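Local coordinates for beta-lactamase inhibitory protein BLIP-I (Streptomyces exfoliatus, PDB 3GMV) that probably binds and inhibits beta-lactamases through protein-protein contacts, at residues Y84-L96 against A138-Q152. Sequence-based numbering, arbitrary orientation.
Sequences YNRTALGMTEAQL and ASFHLTDGVLTYRYQ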
loop_
_atom_site.group_PDB
_atom_site.type_symbol
_atom_site.label_atom_id
_atom_site.label_comp_id
_atom_site.label_asym_id
_atom_site.label_seq_id
_atom_site.Cartn_x
_atom_site.Cartn_y
_atom_site.Cartn_z
ATOM N N TYR A 84 15.482 -12.480 0.980
ATOM C CA TYR A 84 15.604 -11.225 1.702
ATOM C C TYR A 84 17.075 -10.833 1.900
ATOM O O TYR A 84 17.456 -9.656 1.743
ATOM C CB TYR A 84 14.876 -11.331 3.074
ATOM C CG TYR A 84 14.980 -10.020 3.843
ATOM C CD1 TYR A 84 14.102 -8.973 3.572
ATOM C CD2 TYR A 84 15.948 -9.843 4.813
ATOM C CE1 TYR A 84 14.183 -7.781 4.254
ATOM C CE2 TYR A 84 16.049 -8.652 5.497
ATOM C CZ TYR A 84 15.180 -7.632 5.212
ATOM O OH TYR A 84 15.295 -6.451 5.889
ATOM N N ASN A 85 17.903 -11.826 2.218
ATOM C CA ASN A 85 19.338 -11.609 2.447
ATOM C C ASN A 85 20.111 -11.192 1.207
ATOM O O ASN A 85 21.275 -10.769 1.316
ATOM C CB ASN A 85 19.981 -12.856 3.042
ATOM C CG ASN A 85 19.643 -13.030 4.495
ATOM O OD1 ASN A 85 19.222 -12.078 5.155
ATOM N ND2 ASN A 85 19.834 -14.252 5.023
ATOM N N ARG A 86 19.458 -11.253 0.049
ATOM C CA ARG A 86 20.074 -10.770 -1.172
ATOM C C ARG A 86 19.446 -9.467 -1.658
ATOM O O ARG A 86 19.558 -9.096 -2.843
ATOM C CB ARG A 86 20.096 -11.864 -2.255
ATOM C CG ARG A 86 21.037 -13.014 -1.886
ATOM C CD ARG A 86 21.117 -14.081 -3.041
ATOM N NE ARG A 86 19.839 -14.793 -3.169
ATOM C CZ ARG A 86 19.466 -15.845 -2.441
ATOM N NH1 ARG A 86 20.281 -16.339 -1.514
ATOM N NH2 ARG A 86 18.268 -16.417 -2.636
ATOM N N THR A 87 18.837 -8.737 -0.726
ATOM C CA THR A 87 18.406 -7.384 -0.998
ATOM C C THR A 87 19.253 -6.445 -0.157
ATOM O O THR A 87 19.843 -6.845 0.882
ATOM C CB THR A 87 16.906 -7.153 -0.694
ATOM O OG1 THR A 87 16.654 -7.402 0.704
ATOM C CG2 THR A 87 16.043 -8.131 -1.516
ATOM N N ALA A 88 19.310 -5.194 -0.589
ATOM C CA ALA A 88 20.087 -4.171 0.117
ATOM C C ALA A 88 19.571 -2.808 -0.319
ATOM O O ALA A 88 19.217 -2.633 -1.481
ATOM C CB ALA A 88 21.598 -4.293 -0.244
ATOM N N LEU A 89 19.565 -1.831 0.601
ATOM C CA LEU A 89 19.185 -0.460 0.230
ATOM C C LEU A 89 20.030 0.008 -0.954
ATOM O O LEU A 89 21.234 -0.294 -1.011
ATOM C CB LEU A 89 19.352 0.501 1.419
ATOM C CG LEU A 89 18.449 0.145 2.601
ATOM C CD1 LEU A 89 18.502 1.240 3.676
ATOM C CD2 LEU A 89 17.021 -0.077 2.157
ATOM N N GLY A 90 19.406 0.699 -1.905
ATOM C CA GLY A 90 20.106 1.280 -3.045
ATOM C C GLY A 90 20.016 0.421 -4.292
ATOM O O GLY A 90 20.355 0.885 -5.390
ATOM N N MET A 91 19.599 -0.833 -4.143
ATOM C CA MET A 91 19.404 -1.712 -5.321
ATOM C C MET A 91 18.246 -1.191 -6.161
ATOM O O MET A 91 17.346 -0.530 -5.630
ATOM C CB MET A 91 19.205 -3.182 -4.911
ATOM C CG MET A 91 17.759 -3.552 -4.515
ATOM S SD MET A 91 17.612 -5.144 -3.677
ATOM C CE MET A 91 18.393 -6.275 -4.828
ATOM N N THR A 92 18.271 -1.449 -7.472
ATOM C CA THR A 92 17.205 -1.013 -8.327
ATOM C C THR A 92 16.024 -1.938 -8.206
ATOM O O THR A 92 16.162 -3.044 -7.710
ATOM C CB THR A 92 17.611 -1.002 -9.802
ATOM O OG1 THR A 92 17.856 -2.346 -10.219
ATOM C CG2 THR A 92 18.876 -0.156 -9.997
ATOM N N GLU A 93 14.865 -1.466 -8.658
ATOM C CA GLU A 93 13.674 -2.276 -8.683
ATOM C C GLU A 93 13.935 -3.548 -9.494
ATOM O O GLU A 93 13.504 -4.641 -9.102
ATOM C CB GLU A 93 12.472 -1.510 -9.226
ATOM C CG GLU A 93 11.258 -2.398 -9.361
ATOM C CD GLU A 93 10.013 -1.669 -9.737
ATOM O OE1 GLU A 93 10.134 -0.526 -10.235
ATOM O OE2 GLU A 93 8.912 -2.241 -9.523
ATOM N N ALA A 94 14.663 -3.416 -10.610
ATOM C CA ALA A 94 15.020 -4.603 -11.412
ATOM C C ALA A 94 15.789 -5.626 -10.563
ATOM O O ALA A 94 15.463 -6.810 -10.577
ATOM C CB ALA A 94 15.854 -4.213 -12.675
ATOM N N GLN A 95 16.788 -5.163 -9.831
ATOM C CA GLN A 95 17.537 -6.029 -8.936
ATOM C C GLN A 95 16.629 -6.652 -7.855
ATOM O O GLN A 95 16.750 -7.837 -7.558
ATOM C CB GLN A 95 18.726 -5.283 -8.322
ATOM C CG GLN A 95 19.769 -4.871 -9.433
ATOM C CD GLN A 95 20.812 -3.916 -8.940
ATOM O OE1 GLN A 95 20.534 -2.980 -8.174
ATOM N NE2 GLN A 95 22.042 -4.107 -9.424
ATOM N N LEU A 96 15.744 -5.847 -7.270
ATOM C CA LEU A 96 14.840 -6.354 -6.244
ATOM C C LEU A 96 14.007 -7.535 -6.776
ATOM O O LEU A 96 13.951 -8.563 -6.148
ATOM C CB LEU A 96 13.927 -5.233 -5.732
ATOM C CG LEU A 96 12.873 -5.700 -4.738
ATOM C CD1 LEU A 96 13.543 -6.275 -3.420
ATOM C CD2 LEU A 96 11.873 -4.599 -4.409
ATOM N N ALA A 138 8.114 -9.923 4.411
ATOM C CA ALA A 138 9.082 -8.848 4.200
ATOM C C ALA A 138 8.367 -7.644 3.596
ATOM O O ALA A 138 7.339 -7.791 2.911
ATOM C CB ALA A 138 10.227 -9.330 3.302
ATOM N N SER A 139 8.905 -6.455 3.863
ATOM C CA SER A 139 8.407 -5.208 3.294
ATOM C C SER A 139 9.553 -4.564 2.523
ATOM O O SER A 139 10.699 -4.532 2.998
ATOM C CB SER A 139 7.991 -4.245 4.406
ATOM O OG SER A 139 6.870 -4.796 5.103
ATOM N N PHE A 140 9.221 -3.971 1.386
ATOM C CA PHE A 140 10.206 -3.312 0.553
ATOM C C PHE A 140 9.577 -2.037 0.053
ATOM O O PHE A 140 8.475 -2.072 -0.488
ATOM C CB PHE A 140 10.543 -4.196 -0.661
ATOM C CG PHE A 140 11.194 -5.496 -0.299
ATOM C CD1 PHE A 140 12.508 -5.522 0.168
ATOM C CD2 PHE A 140 10.520 -6.701 -0.473
ATOM C CE1 PHE A 140 13.102 -6.756 0.504
ATOM C CE2 PHE A 140 11.126 -7.924 -0.174
ATOM C CZ PHE A 140 12.403 -7.947 0.331
ATOM N N HIS A 141 10.256 -0.905 0.214
ATOM C CA HIS A 141 9.714 0.340 -0.337
ATOM C C HIS A 141 10.640 0.846 -1.447
ATOM O O HIS A 141 11.867 0.845 -1.283
ATOM C CB HIS A 141 9.546 1.418 0.769
ATOM C CG HIS A 141 8.645 0.993 1.894
ATOM N ND1 HIS A 141 8.458 1.764 3.013
ATOM C CD2 HIS A 141 7.921 -0.133 2.089
ATOM C CE1 HIS A 141 7.639 1.148 3.844
ATOM N NE2 HIS A 141 7.309 -0.015 3.318
ATOM N N LEU A 142 10.064 1.305 -2.558
ATOM C CA LEU A 142 10.848 1.849 -3.664
ATOM C C LEU A 142 10.596 3.345 -3.741
ATOM O O LEU A 142 9.471 3.787 -3.487
ATOM C CB LEU A 142 10.409 1.181 -4.976
ATOM C CG LEU A 142 10.667 -0.308 -5.120
ATOM C CD1 LEU A 142 9.960 -0.817 -6.412
ATOM C CD2 LEU A 142 12.173 -0.566 -5.186
ATOM N N THR A 143 11.636 4.135 -4.018
ATOM C CA THR A 143 11.455 5.562 -4.254
ATOM C C THR A 143 12.108 5.831 -5.628
ATOM O O THR A 143 13.310 5.571 -5.794
ATOM C CB THR A 143 12.129 6.412 -3.132
ATOM O OG1 THR A 143 11.614 6.042 -1.838
ATOM C CG2 THR A 143 11.885 7.915 -3.350
ATOM N N ASP A 144 11.327 6.342 -6.587
ATOM C CA ASP A 144 11.762 6.435 -7.990
ATOM C C ASP A 144 12.540 5.196 -8.443
ATOM O O ASP A 144 13.635 5.281 -9.011
ATOM C CB ASP A 144 12.560 7.711 -8.200
ATOM C CG ASP A 144 11.701 8.954 -8.006
ATOM O OD1 ASP A 144 10.501 8.911 -8.354
ATOM O OD2 ASP A 144 12.209 9.949 -7.479
ATOM N N GLY A 145 11.980 4.041 -8.115
ATOM C CA GLY A 145 12.480 2.774 -8.622
ATOM C C GLY A 145 13.766 2.284 -8.001
ATOM O O GLY A 145 14.431 1.416 -8.580
ATOM N N VAL A 146 14.100 2.816 -6.821
ATOM C CA VAL A 146 15.284 2.368 -6.054
ATOM C C VAL A 146 14.886 1.933 -4.638
ATOM O O VAL A 146 14.025 2.555 -3.999
ATOM C CB VAL A 146 16.343 3.471 -5.978
ATOM C CG1 VAL A 146 17.552 3.057 -5.075
ATOM C CG2 VAL A 146 16.785 3.881 -7.415
ATOM N N LEU A 147 15.485 0.843 -4.154
ATOM C CA LEU A 147 15.094 0.369 -2.815
ATOM C C LEU A 147 15.524 1.327 -1.687
ATOM O O LEU A 147 16.718 1.578 -1.488
ATOM C CB LEU A 147 15.605 -1.068 -2.571
ATOM C CG LEU A 147 15.079 -1.739 -1.288
ATOM C CD1 LEU A 147 13.574 -2.061 -1.408
ATOM C CD2 LEU A 147 15.823 -3.058 -1.064
ATOM N N THR A 148 14.552 1.893 -0.971
ATOM C CA THR A 148 14.839 2.838 0.112
ATOM C C THR A 148 14.411 2.315 1.486
ATOM O O THR A 148 14.685 2.955 2.500
ATOM C CB THR A 148 14.180 4.221 -0.169
ATOM O OG1 THR A 148 12.794 4.007 -0.462
ATOM C CG2 THR A 148 14.830 4.880 -1.395
ATOM N N TYR A 149 13.729 1.163 1.529
ATOM C CA TYR A 149 13.396 0.546 2.835
ATOM C C TYR A 149 13.256 -0.952 2.683
ATOM O O TYR A 149 12.628 -1.406 1.750
ATOM C CB TYR A 149 12.065 1.084 3.376
ATOM C CG TYR A 149 11.726 0.545 4.764
ATOM C CD1 TYR A 149 12.459 0.933 5.878
ATOM C CD2 TYR A 149 10.695 -0.355 4.948
ATOM C CE1 TYR A 149 12.157 0.471 7.155
ATOM C CE2 TYR A 149 10.388 -0.864 6.264
ATOM C CZ TYR A 149 11.139 -0.440 7.336
ATOM O OH TYR A 149 10.858 -0.898 8.601
ATOM N N ARG A 150 13.795 -1.721 3.625
ATOM C CA ARG A 150 13.590 -3.172 3.605
ATOM C C ARG A 150 13.464 -3.619 5.068
ATOM O O ARG A 150 14.175 -3.110 5.939
ATOM C CB ARG A 150 14.759 -3.874 2.890
ATOM C CG ARG A 150 16.178 -3.454 3.426
ATOM C CD ARG A 150 17.318 -4.068 2.558
ATOM N NE ARG A 150 17.527 -5.515 2.751
ATOM C CZ ARG A 150 18.235 -6.064 3.744
ATOM N NH1 ARG A 150 18.770 -5.300 4.712
ATOM N NH2 ARG A 150 18.402 -7.386 3.806
ATOM N N TYR A 151 12.543 -4.528 5.331
ATOM C CA TYR A 151 12.328 -5.040 6.677
ATOM C C TYR A 151 11.819 -6.466 6.545
ATOM O O TYR A 151 11.107 -6.784 5.580
ATOM C CB TYR A 151 11.274 -4.183 7.390
ATOM C CG TYR A 151 11.135 -4.525 8.844
ATOM C CD1 TYR A 151 12.060 -4.039 9.772
ATOM C CD2 TYR A 151 10.095 -5.319 9.298
ATOM C CE1 TYR A 151 11.943 -4.357 11.108
ATOM C CE2 TYR A 151 9.983 -5.630 10.651
ATOM C CZ TYR A 151 10.911 -5.139 11.533
ATOM O OH TYR A 151 10.781 -5.473 12.868
ATOM N N GLN A 152 12.142 -7.327 7.512
ATOM C CA GLN A 152 11.504 -8.636 7.551
ATOM C C GLN A 152 11.133 -9.071 8.963
ATOM O O GLN A 152 11.783 -8.708 9.935
ATOM C CB GLN A 152 12.344 -9.717 6.854
ATOM C CG GLN A 152 13.600 -10.118 7.610
ATOM C CD GLN A 152 13.338 -11.181 8.674
ATOM O OE1 GLN A 152 12.337 -11.903 8.635
ATOM N NE2 GLN A 152 14.241 -11.282 9.613
HETATM O O HOH W 1 19.876 -9.231 5.423
#
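Where the antiparallel sheet ends in the hairpin of strands 137-143 and 146-153, the guanidinium of R150 lies flat on the Y84 ring, centres 4.3 Å apart and planes at 21°. In the guanidinium plane NE donates to T87 OG1 (2.9 Å), while NH2 donates to Y84 O, reaching it from above the carbonyl plane, and to a water shared with N85 OD1; the two protein bonds fix the guanidinium's rotation. T87 OG1 in turn donates to Y84 O, which also accepts from T87 N of the 84-87 type I turn. Q152 CG sits over a face of the Y84 ring. In this two-layer alpha/beta sandwich the loop before helix 93-99 meets the outermost strand in a single beta bridge, T92 with V146: G90 N donates to L147 O, and L147 N meets M91 O almost head-on at 2.7 Å. E93 N, within the T92-Q95 capping box, donates to G145 O (2.9 Å) of the type I' turn. With CG anti to the backbone N (chi1 175°), L96 turns its CD1 branch over the centre of the F140 ring, 3.9 Å from the centroid. E93 lays its carboxylate carbon CD on L142 CD1 (3.4 Å), with OE2 accepting from W97 NE1.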